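Local coordinates for 2,3-bisphosphoglycerate-independent phosphoglycerate mutase (Pyrococcus horikoshii, PDB 2ZKT), which probably catalyses the interconversion of 2-phosphoglycerate and 3-phosphoglycerate in glycolysis, as a metal-binding, cofactor-independent phosphoglycerate mutase of the archaeal type, at residues L89-S92 with K93-A97; I234-F238 with T239-K243; G257-A261 with V262-V266. All coordinates share one frame; numbering follows the deposited sequence.

Contact 1: L89-S92 with K93-A97; sequences LDLS and KDDLA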
ATOM      1  N   LEU B  89     -24.664  25.770 -13.424  1.00 63.07           N
ATOM      2  CA  LEU B  89     -25.540  26.566 -14.299  1.00 63.38           C
ATOM      3  C   LEU B  89     -26.487  25.659 -15.092  1.00 63.78           C
ATOM      4  O   LEU B  89     -26.218  24.464 -15.274  1.00 64.11           O
ATOM      5  CB  LEU B  89     -24.713  27.399 -15.289  1.00 62.60           C
ATOM      6  CG  LEU B  89     -23.621  28.329 -14.740  1.00 64.05           C
ATOM      7  CD1 LEU B  89     -22.877  28.993 -15.910  1.00 63.64           C
ATOM      8  CD2 LEU B  89     -24.252  29.388 -13.826  1.00 65.94           C
ATOM      9  N   ASP B  90     -27.598  26.233 -15.557  1.00 65.09           N
ATOM     10  CA  ASP B  90     -28.575  25.488 -16.353  1.00 65.68           C
ATOM     11  C   ASP B  90     -28.562  26.083 -17.764  1.00 65.05           C
ATOM     12  O   ASP B  90     -29.144  27.145 -18.017  1.00 66.35           O
ATOM     13  CB  ASP B  90     -29.977  25.602 -15.732  1.00 66.43           C
ATOM     14  CG  ASP B  90     -30.051  24.990 -14.334  1.00 70.60           C
ATOM     15  OD1 ASP B  90     -29.684  23.800 -14.182  1.00 74.49           O
ATOM     16  OD2 ASP B  90     -30.478  25.693 -13.390  1.00 74.30           O
ATOM     17  N   LEU B  91     -27.885  25.390 -18.678  1.00 64.02           N
ATOM     18  CA  LEU B  91     -27.752  25.845 -20.063  1.00 62.92           C
ATOM     19  C   LEU B  91     -28.648  25.120 -21.069  1.00 62.78           C
ATOM     20  O   LEU B  91     -29.182  24.032 -20.794  1.00 62.47           O
ATOM     21  CB  LEU B  91     -26.288  25.705 -20.513  1.00 63.53           C
ATOM     22  CG  LEU B  91     -25.233  26.667 -19.947  1.00 64.68           C
ATOM     23  CD1 LEU B  91     -25.197  26.589 -18.427  1.00 65.44           C
ATOM     24  CD2 LEU B  91     -23.868  26.315 -20.536  1.00 63.04           C
ATOM     25  N   SER B  92     -28.796  25.740 -22.243  1.00 62.97           N
ATOM     26  CA  SER B  92     -29.594  25.192 -23.342  1.00 63.07           C
ATOM     27  C   SER B  92     -28.621  24.577 -24.352  1.00 63.06           C
ATOM     28  O   SER B  92     -27.515  25.094 -24.542  1.00 63.22           O
ATOM     29  CB  SER B  92     -30.399  26.307 -24.024  1.00 62.98           C
ATOM     30  OG  SER B  92     -31.218  26.998 -23.094  1.00 65.19           O
ATOM     31  N   LYS B  93     -29.035  23.487 -25.003  1.00 63.03           N
ATOM     32  CA  LYS B  93     -28.182  22.802 -25.980  1.00 62.92           C
ATOM     33  C   LYS B  93     -27.679  23.691 -27.123  1.00 61.42           C
ATOM     34  O   LYS B  93     -26.928  23.233 -27.982  1.00 61.86           O
ATOM     35  CB  LYS B  93     -28.911  21.579 -26.561  1.00 63.66           C
ATOM     36  CG  LYS B  93     -29.098  20.443 -25.556  1.00 65.69           C
ATOM     37  CD  LYS B  93     -29.731  19.217 -26.203  1.00 65.48           C
ATOM     38  CE  LYS B  93     -29.836  18.068 -25.206  1.00 69.50           C
ATOM     39  NZ  LYS B  93     -30.613  18.463 -23.996  1.00 71.35           N
ATOM     40  N   ASP B  94     -28.080  24.960 -27.135  1.00 59.91           N
ATOM     41  CA  ASP B  94     -27.620  25.861 -28.185  1.00 59.07           C
ATOM     42  C   ASP B  94     -26.579  26.859 -27.665  1.00 57.54           C
ATOM     43  O   ASP B  94     -26.107  27.714 -28.421  1.00 57.00           O
ATOM     44  CB  ASP B  94     -28.811  26.600 -28.807  1.00 59.77           C
ATOM     45  CG  ASP B  94     -29.547  27.466 -27.803  1.00 61.39           C
ATOM     46  OD1 ASP B  94     -29.462  27.174 -26.589  1.00 64.78           O
ATOM     47  OD2 ASP B  94     -30.220  28.432 -28.234  1.00 69.17           O
ATOM     48  N   ASP B  95     -26.210  26.738 -26.381  1.00 55.90           N
ATOM     49  CA  ASP B  95     -25.213  27.634 -25.769  1.00 56.29           C
ATOM     50  C   ASP B  95     -23.758  27.181 -25.973  1.00 54.33           C
ATOM     51  O   ASP B  95     -23.481  25.989 -26.148  1.00 55.29           O
ATOM     52  CB  ASP B  95     -25.462  27.782 -24.257  1.00 56.64           C
ATOM     53  CG  ASP B  95     -26.769  28.493 -23.939  1.00 59.73           C
ATOM     54  OD1 ASP B  95     -27.034  29.531 -24.576  1.00 62.58           O
ATOM     55  OD2 ASP B  95     -27.523  28.028 -23.049  1.00 61.54           O
ATOM     56  N   LEU B  96     -22.839  28.149 -25.943  1.00 51.51           N
ATOM     57  CA  LEU B  96     -21.408  27.889 -26.092  1.00 48.97           C
ATOM     58  C   LEU B  96     -20.695  28.357 -24.804  1.00 48.35           C
ATOM     59  O   LEU B  96     -20.854  29.508 -24.384  1.00 46.72           O
ATOM     60  CB  LEU B  96     -20.851  28.648 -27.305  1.00 48.13           C
ATOM     61  CG  LEU B  96     -19.378  28.357 -27.653  1.00 50.02           C
ATOM     62  CD1 LEU B  96     -19.186  26.862 -27.917  1.00 50.52           C
ATOM     63  CD2 LEU B  96     -18.970  29.172 -28.882  1.00 49.40           C
ATOM     64  N   ALA B  97     -19.921  27.458 -24.181  1.00 48.38           N
ATOM     65  CA  ALA B  97     -19.218  27.774 -22.933  1.00 47.94           C
ATOM     66  C   ALA B  97     -17.700  27.678 -23.061  1.00 48.41           C
ATOM     67  O   ALA B  97     -17.178  26.958 -23.913  1.00 48.15           O
ATOM     68  CB  ALA B  97     -19.701  26.861 -21.827  1.00 45.90           C
TER
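S92 and D95 face each other across a type I beta turn, and two hydrogen bonds running in opposite senses join them. The first is the bond that defines the turn: D95 N gives its hydrogen to S92 O at 2.8 Å. The second uses the side chain of D95, which folds back over the turn to receive the amide that enters it.

Followed outward, D95 shows how this is done. Its CB lies 3.4 Å from S92 O, close beside the carbonyl that its own backbone N already holds, and D95 CG stays by that oxygen, 3.5 Å from S92 O. With CG anti to the carbonyl carbon (chi1 -66°), the carboxylate is swung back toward the start of the turn. At the tip, OD2 accepts from S92 N at 2.7 Å, with an angle of 165° at the hydrogen; the N-H arrives on the anti side of the carboxylate, 28° out of its plane. That same oxygen also rests 3.7 Å from L91 CB, the two side chains crossing at a slant. The other oxygen, OD1, lies close to a carboxylate oxygen of D167, a proximity that might raise the proton affinity of one of the two acids.

Beyond the polar pair, L91 CD2 makes a looser apolar contact with A97 CB at 4.4 Å. The turn reverses the chain between helix 80-86 and strand 96-103; L91 and A97 both pack on A84 of the helix and reach D165 on the neighbouring strand 161-166, while K93, at the exposed crest, makes a cation-pi contact with Y231.

Contact 2: I234-F238 with T239-K243; sequences IPMKF and TEQWK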
ATOM      1  N   ILE B 234     -24.400  13.180 -28.073  1.00 58.12           N
ATOM      2  CA  ILE B 234     -24.709  11.833 -27.621  1.00 58.15           C
ATOM      3  C   ILE B 234     -26.124  11.489 -28.066  1.00 59.31           C
ATOM      4  O   ILE B 234     -27.022  12.339 -28.005  1.00 59.25           O
ATOM      5  CB  ILE B 234     -24.623  11.701 -26.091  1.00 57.72           C
ATOM      6  CG1 ILE B 234     -25.625  12.648 -25.430  1.00 56.15           C
ATOM      7  CG2 ILE B 234     -23.207  12.000 -25.619  1.00 57.16           C
ATOM      8  CD1 ILE B 234     -25.894  12.307 -23.985  1.00 52.03           C
ATOM      9  N   PRO B 235     -26.340  10.238 -28.521  1.00 61.01           N
ATOM     10  CA  PRO B 235     -27.654   9.767 -28.983  1.00 62.07           C
ATOM     11  C   PRO B 235     -28.732  10.060 -27.940  1.00 62.43           C
ATOM     12  O   PRO B 235     -29.647  10.859 -28.167  1.00 62.96           O
ATOM     13  CB  PRO B 235     -27.431   8.259 -29.169  1.00 63.32           C
ATOM     14  CG  PRO B 235     -25.986   8.174 -29.548  1.00 62.19           C
ATOM     15  CD  PRO B 235     -25.342   9.147 -28.579  1.00 61.89           C
ATOM     16  N   MET B 236     -28.599   9.399 -26.790  1.00 61.81           N
ATOM     17  CA  MET B 236     -29.532   9.564 -25.684  1.00 61.88           C
ATOM     18  C   MET B 236     -28.768   9.566 -24.361  1.00 59.62           C
ATOM     19  O   MET B 236     -27.588   9.203 -24.308  1.00 58.58           O
ATOM     20  CB  MET B 236     -30.563   8.428 -25.698  1.00 62.34           C
ATOM     21  CG  MET B 236     -29.965   7.031 -25.655  1.00 64.12           C
ATOM     22  SD  MET B 236     -31.236   5.755 -25.845  1.00 65.41           S
ATOM     23  CE  MET B 236     -31.288   5.623 -27.638  1.00 69.44           C
ATOM     24  N   LYS B 237     -29.443   9.971 -23.289  1.00 57.25           N
ATOM     25  CA  LYS B 237     -28.806  10.020 -21.980  1.00 55.78           C
ATOM     26  C   LYS B 237     -28.582   8.611 -21.397  1.00 53.70           C
ATOM     27  O   LYS B 237     -29.203   7.627 -21.830  1.00 50.71           O
ATOM     28  CB  LYS B 237     -29.651  10.880 -21.026  1.00 56.76           C
ATOM     29  CG  LYS B 237     -30.284  12.097 -21.719  1.00 60.82           C
ATOM     30  CD  LYS B 237     -30.520  13.269 -20.764  1.00 64.66           C
ATOM     31  CE  LYS B 237     -29.223  14.036 -20.498  1.00 66.35           C
ATOM     32  NZ  LYS B 237     -29.412  15.205 -19.578  1.00 67.40           N
ATOM     33  N   PHE B 238     -27.672   8.533 -20.425  1.00 50.78           N
ATOM     34  CA  PHE B 238     -27.318   7.280 -19.752  1.00 50.92           C
ATOM     35  C   PHE B 238     -28.577   6.601 -19.184  1.00 50.81           C
ATOM     36  O   PHE B 238     -28.855   5.429 -19.467  1.00 50.35           O
ATOM     37  CB  PHE B 238     -26.331   7.587 -18.611  1.00 50.15           C
ATOM     38  CG  PHE B 238     -25.630   6.373 -18.051  1.00 49.19           C
ATOM     39  CD1 PHE B 238     -24.439   5.918 -18.621  1.00 49.50           C
ATOM     40  CD2 PHE B 238     -26.141   5.711 -16.934  1.00 48.32           C
ATOM     41  CE1 PHE B 238     -23.758   4.822 -18.089  1.00 48.07           C
ATOM     42  CE2 PHE B 238     -25.474   4.609 -16.387  1.00 46.57           C
ATOM     43  CZ  PHE B 238     -24.272   4.163 -16.968  1.00 46.19           C
ATOM     44  N   THR B 239     -29.328   7.366 -18.385  1.00 51.20           N
ATOM     45  CA  THR B 239     -30.559   6.896 -17.741  1.00 50.47           C
ATOM     46  C   THR B 239     -31.525   6.216 -18.702  1.00 51.17           C
ATOM     47  O   THR B 239     -32.035   5.128 -18.410  1.00 50.52           O
ATOM     48  CB  THR B 239     -31.311   8.069 -17.054  1.00 49.37           C
ATOM     49  OG1 THR B 239     -31.388   9.180 -17.965  1.00 50.34           O
ATOM     50  CG2 THR B 239     -30.592   8.503 -15.765  1.00 48.44           C
ATOM     51  N   GLU B 240     -31.785   6.843 -19.852  1.00 52.53           N
ATOM     52  CA  GLU B 240     -32.716   6.246 -20.806  1.00 55.42           C
ATOM     53  C   GLU B 240     -32.071   5.111 -21.588  1.00 53.17           C
ATOM     54  O   GLU B 240     -32.707   4.084 -21.854  1.00 52.53           O
ATOM     55  CB  GLU B 240     -33.282   7.309 -21.768  1.00 54.84           C
ATOM     56  CG  GLU B 240     -32.259   8.039 -22.619  1.00 60.07           C
ATOM     57  CD  GLU B 240     -32.908   9.061 -23.554  1.00 62.35           C
ATOM     58  OE1 GLU B 240     -33.783   8.652 -24.359  1.00 70.01           O
ATOM     59  OE2 GLU B 240     -32.546  10.265 -23.487  1.00 69.09           O
ATOM     60  N   GLN B 241     -30.798   5.285 -21.934  1.00 53.24           N
ATOM     61  CA  GLN B 241     -30.078   4.268 -22.697  1.00 53.04           C
ATOM     62  C   GLN B 241     -30.149   2.900 -22.000  1.00 50.77           C
ATOM     63  O   GLN B 241     -30.490   1.891 -22.620  1.00 49.92           O
ATOM     64  CB  GLN B 241     -28.619   4.707 -22.875  1.00 53.05           C
ATOM     65  CG  GLN B 241     -27.762   3.768 -23.702  1.00 55.35           C
ATOM     66  CD  GLN B 241     -26.333   4.285 -23.854  1.00 57.69           C
ATOM     67  OE1 GLN B 241     -25.462   3.592 -24.395  1.00 65.14           O
ATOM     68  NE2 GLN B 241     -26.085   5.509 -23.379  1.00 59.34           N
ATOM     69  N   TRP B 242     -29.857   2.886 -20.701  1.00 50.29           N
ATOM     70  CA  TRP B 242     -29.860   1.646 -19.926  1.00 48.84           C
ATOM     71  C   TRP B 242     -31.098   1.456 -19.043  1.00 49.52           C
ATOM     72  O   TRP B 242     -31.221   0.438 -18.353  1.00 49.19           O
ATOM     73  CB  TRP B 242     -28.586   1.580 -19.060  1.00 47.53           C
ATOM     74  CG  TRP B 242     -27.309   1.703 -19.866  1.00 47.04           C
ATOM     75  CD1 TRP B 242     -26.523   2.821 -20.011  1.00 45.16           C
ATOM     76  CD2 TRP B 242     -26.691   0.673 -20.664  1.00 44.70           C
ATOM     77  NE1 TRP B 242     -25.460   2.552 -20.847  1.00 45.14           N
ATOM     78  CE2 TRP B 242     -25.537   1.243 -21.262  1.00 44.50           C
ATOM     79  CE3 TRP B 242     -27.002  -0.673 -20.929  1.00 46.80           C
ATOM     80  CZ2 TRP B 242     -24.685   0.509 -22.115  1.00 46.66           C
ATOM     81  CZ3 TRP B 242     -26.158  -1.407 -21.776  1.00 44.25           C
ATOM     82  CH2 TRP B 242     -25.012  -0.810 -22.357  1.00 44.66           C
ATOM     83  N   LYS B 243     -32.006   2.436 -19.059  1.00 50.21           N
ATOM     84  CA  LYS B 243     -33.248   2.362 -18.267  1.00 50.44           C
ATOM     85  C   LYS B 243     -32.953   2.163 -16.779  1.00 50.52           C
ATOM     86  O   LYS B 243     -33.397   1.186 -16.160  1.00 50.86           O
ATOM     87  CB  LYS B 243     -34.130   1.216 -18.775  1.00 50.78           C
ATOM     88  CG  LYS B 243     -34.404   1.283 -20.277  1.00 55.56           C
ATOM     89  CD  LYS B 243     -35.168   0.058 -20.753  1.00 62.29           C
ATOM     90  CE  LYS B 243     -35.400   0.104 -22.258  1.00 65.26           C
ATOM     91  NZ  LYS B 243     -36.111  -1.115 -22.742  1.00 69.76           N
TER
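M236 and K237 meet E240 and Q241 at the start of the short helix 238-242, with K237 as its N-cap residue; at the other end a Schellman motif with K243 as its C-prime residue closes the helix.

The hydrogen bonds come first. K237 O accepts from Q241 N at 2.8 Å and F238 O from W242 N at 3.0 Å, the i to i+4 bonds of the first turn. A side chain adds a third: E240 reaches back along the outside of the helix, and its OE2 takes the hydrogen of K237 N at 3.1 Å, the N3-to-N-cap half of a capping box. The approach is from above the carboxylate plane, 43° out of it. E240 can reach because CG stands between its backbone N and carbonyl carbon (chi1 60°) and the chain runs extended from there. A negative group at the N-terminal end of a helix would be expected to interact favourably with the helix dipole.

Van der Waals contacts flank this bond. M236 crosses Q241 at about a right angle, its SD lying 3.7 Å from Q241 CA, and the aliphatic part of K237 crosses the acid at a slant, K237 CG packing on the carboxylate oxygen E240 OE2 at 3.4 Å.

The aromatic pair lies on the inward side of the helix, where V397 and M401 of helix 396-403 touch both side chains and F264 and F296 meet F238. W242 turns an edge toward the face of F238 in a T-shaped contact, tilted rather than upright: the planes make 54°, and the centroid of the F238 ring lies 4.8 Å from that of the indole five-membered ring. The indole atom that leads is W242 CD1, 3.8 Å above the F238 ring plane and over its centre.

Contact 3: G257-A261 with V262-V266; sequences GVARA and VGFDV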
ATOM      1  N   GLY B 257     -19.803  18.041 -14.425  1.00 47.04           N
ATOM      2  CA  GLY B 257     -20.401  18.539 -15.659  1.00 46.70           C
ATOM      3  C   GLY B 257     -20.691  17.435 -16.661  1.00 47.04           C
ATOM      4  O   GLY B 257     -21.804  17.327 -17.190  1.00 47.05           O
ATOM      5  N   VAL B 258     -19.685  16.601 -16.929  1.00 46.34           N
ATOM      6  CA  VAL B 258     -19.867  15.497 -17.862  1.00 47.59           C
ATOM      7  C   VAL B 258     -20.985  14.592 -17.347  1.00 46.97           C
ATOM      8  O   VAL B 258     -21.903  14.237 -18.085  1.00 48.30           O
ATOM      9  CB  VAL B 258     -18.560  14.672 -18.019  1.00 48.15           C
ATOM     10  CG1 VAL B 258     -18.821  13.443 -18.896  1.00 49.44           C
ATOM     11  CG2 VAL B 258     -17.463  15.554 -18.637  1.00 45.89           C
ATOM     12  N   ALA B 259     -20.915  14.226 -16.068  1.00 47.54           N
ATOM     13  CA  ALA B 259     -21.927  13.357 -15.479  1.00 47.83           C
ATOM     14  C   ALA B 259     -23.324  13.957 -15.647  1.00 48.30           C
ATOM     15  O   ALA B 259     -24.275  13.248 -15.994  1.00 49.62           O
ATOM     16  CB  ALA B 259     -21.621  13.128 -14.010  1.00 47.45           C
ATOM     17  N   ARG B 260     -23.448  15.266 -15.407  1.00 47.79           N
ATOM     18  CA  ARG B 260     -24.744  15.941 -15.543  1.00 49.32           C
ATOM     19  C   ARG B 260     -25.216  15.919 -16.988  1.00 46.64           C
ATOM     20  O   ARG B 260     -26.383  15.622 -17.266  1.00 48.45           O
ATOM     21  CB  ARG B 260     -24.663  17.395 -15.041  1.00 49.18           C
ATOM     22  CG  ARG B 260     -24.991  17.530 -13.551  1.00 53.56           C
ATOM     23  CD  ARG B 260     -24.622  18.889 -12.966  1.00 53.05           C
ATOM     24  NE  ARG B 260     -24.938  18.930 -11.535  1.00 58.00           N
ATOM     25  CZ  ARG B 260     -24.407  19.790 -10.662  1.00 59.88           C
ATOM     26  NH1 ARG B 260     -23.519  20.697 -11.065  1.00 62.89           N
ATOM     27  NH2 ARG B 260     -24.754  19.728  -9.380  1.00 59.62           N
ATOM     28  N   ALA B 261     -24.303  16.238 -17.908  1.00 46.09           N
ATOM     29  CA  ALA B 261     -24.643  16.241 -19.328  1.00 45.76           C
ATOM     30  C   ALA B 261     -25.236  14.895 -19.780  1.00 45.61           C
ATOM     31  O   ALA B 261     -26.189  14.880 -20.552  1.00 47.67           O
ATOM     32  CB  ALA B 261     -23.408  16.587 -20.169  1.00 44.46           C
ATOM     33  N   VAL B 262     -24.697  13.769 -19.300  1.00 46.40           N
ATOM     34  CA  VAL B 262     -25.230  12.474 -19.735  1.00 45.38           C
ATOM     35  C   VAL B 262     -26.426  11.981 -18.913  1.00 45.57           C
ATOM     36  O   VAL B 262     -26.960  10.894 -19.170  1.00 45.84           O
ATOM     37  CB  VAL B 262     -24.119  11.377 -19.796  1.00 45.39           C
ATOM     38  CG1 VAL B 262     -23.011  11.835 -20.743  1.00 43.27           C
ATOM     39  CG2 VAL B 262     -23.556  11.089 -18.403  1.00 47.14           C
ATOM     40  N   GLY B 263     -26.845  12.782 -17.929  1.00 45.87           N
ATOM     41  CA  GLY B 263     -28.031  12.421 -17.157  1.00 44.67           C
ATOM     42  C   GLY B 263     -27.933  11.956 -15.715  1.00 45.67           C
ATOM     43  O   GLY B 263     -28.922  11.461 -15.167  1.00 45.64           O
ATOM     44  N   PHE B 264     -26.769  12.098 -15.086  1.00 45.89           N
ATOM     45  CA  PHE B 264     -26.632  11.670 -13.690  1.00 47.89           C
ATOM     46  C   PHE B 264     -27.133  12.732 -12.709  1.00 49.39           C
ATOM     47  O   PHE B 264     -27.155  13.928 -13.032  1.00 48.99           O
ATOM     48  CB  PHE B 264     -25.158  11.364 -13.372  1.00 48.02           C
ATOM     49  CG  PHE B 264     -24.687  10.033 -13.884  1.00 48.99           C
ATOM     50  CD1 PHE B 264     -24.435   9.840 -15.245  1.00 49.58           C
ATOM     51  CD2 PHE B 264     -24.495   8.963 -13.006  1.00 49.89           C
ATOM     52  CE1 PHE B 264     -23.994   8.600 -15.717  1.00 53.19           C
ATOM     53  CE2 PHE B 264     -24.056   7.720 -13.472  1.00 49.64           C
ATOM     54  CZ  PHE B 264     -23.805   7.537 -14.824  1.00 48.84           C
ATOM     55  N   ASP B 265     -27.552  12.288 -11.518  1.00 51.81           N
ATOM     56  CA  ASP B 265     -27.986  13.209 -10.463  1.00 53.88           C
ATOM     57  C   ASP B 265     -26.728  13.362  -9.598  1.00 55.02           C
ATOM     58  O   ASP B 265     -26.454  12.528  -8.737  1.00 53.93           O
ATOM     59  CB  ASP B 265     -29.126  12.610  -9.617  1.00 54.84           C
ATOM     60  CG  ASP B 265     -30.459  12.583 -10.355  1.00 58.12           C
ATOM     61  OD1 ASP B 265     -30.652  13.404 -11.279  1.00 64.32           O
ATOM     62  OD2 ASP B 265     -31.325  11.751 -10.001  1.00 61.01           O
ATOM     63  N   VAL B 266     -25.962  14.425  -9.829  1.00 55.90           N
ATOM     64  CA  VAL B 266     -24.719  14.615  -9.089  1.00 56.92           C
ATOM     65  C   VAL B 266     -24.851  15.128  -7.652  1.00 56.84           C
ATOM     66  O   VAL B 266     -25.633  16.036  -7.361  1.00 57.57           O
ATOM     67  CB  VAL B 266     -23.756  15.533  -9.889  1.00 56.67           C
ATOM     68  CG1 VAL B 266     -22.471  15.779  -9.101  1.00 57.31           C
ATOM     69  CG2 VAL B 266     -23.427  14.872 -11.229  1.00 57.50           C
TER
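The turn from A259 to F264 is a helix-to-strand junction within a beta-alpha-beta unit, strand 246-249, helix 253-261 and strand 265-267, and it is built on a Schellman motif. It lies in the interior, against F68 and F82 and against F296 and F298 of strand 296-301, with the V258 side chain about 10 Å from a bound zinc ion.

An i to i+4 bond, V262 N to V258 O, measures 3.1 Å. The chain breaks away from the helix at G263, whose positive phi (109°) suits a residue without a CB. Two amides turn back into the final turn. F264 N reaches A259 O at 2.9 Å, the i+5 bond of the motif, and G263 N reaches R260 O at 3.0 Å from well above the carbonyl plane. A259 O is further enclosed by side chains: V262 CG2 comes within 3.3 Å, and the F264 ring has this oxygen at its edge, near the ring plane.

Past the turn the chain runs back beside the helix, and V266 directs its side chain toward it. Its CG2 stands anti to its own carbonyl carbon, which brings the methyl to A259 CB at 3.7 Å; A259 CB also meets F264 CB, and so bridges the loop and the strand. R260 lies across V266 at about a right angle, extended from CG to NE. The aliphatic stem packs on V266 while NH1 is hydrogen-bonded to L85 O in helix 80-86. V266 CG2 touches R260 CG at 3.9 Å and V266 CB lies 4.0 Å from R260 NE.

In the fold
Nearest the N terminus, contact 1 makes the tight reversal leading into strand 96-103 of the four-stranded antiparallel sheet. The chain leaves that sheet by strand 222-229 and enters contact 2, which starts and ends the short helix 238-242; strand 246-249 then takes it back into the eight-stranded sheet, and contact 3 turns helix 253-261 into strand 265-267 at one edge of that sheet within the chain. The three follow in series, neither nesting nor crossing. Contacts 2 and 3 touch, F238 N lying 2.8 Å from V262 O in a probable hydrogen bond. Contact 1 stays about 6 Å from both at the nearest atoms. Y231 links all three: cation-pi with K93, touched by K237, its OH hydrogen-bonded to A261 O.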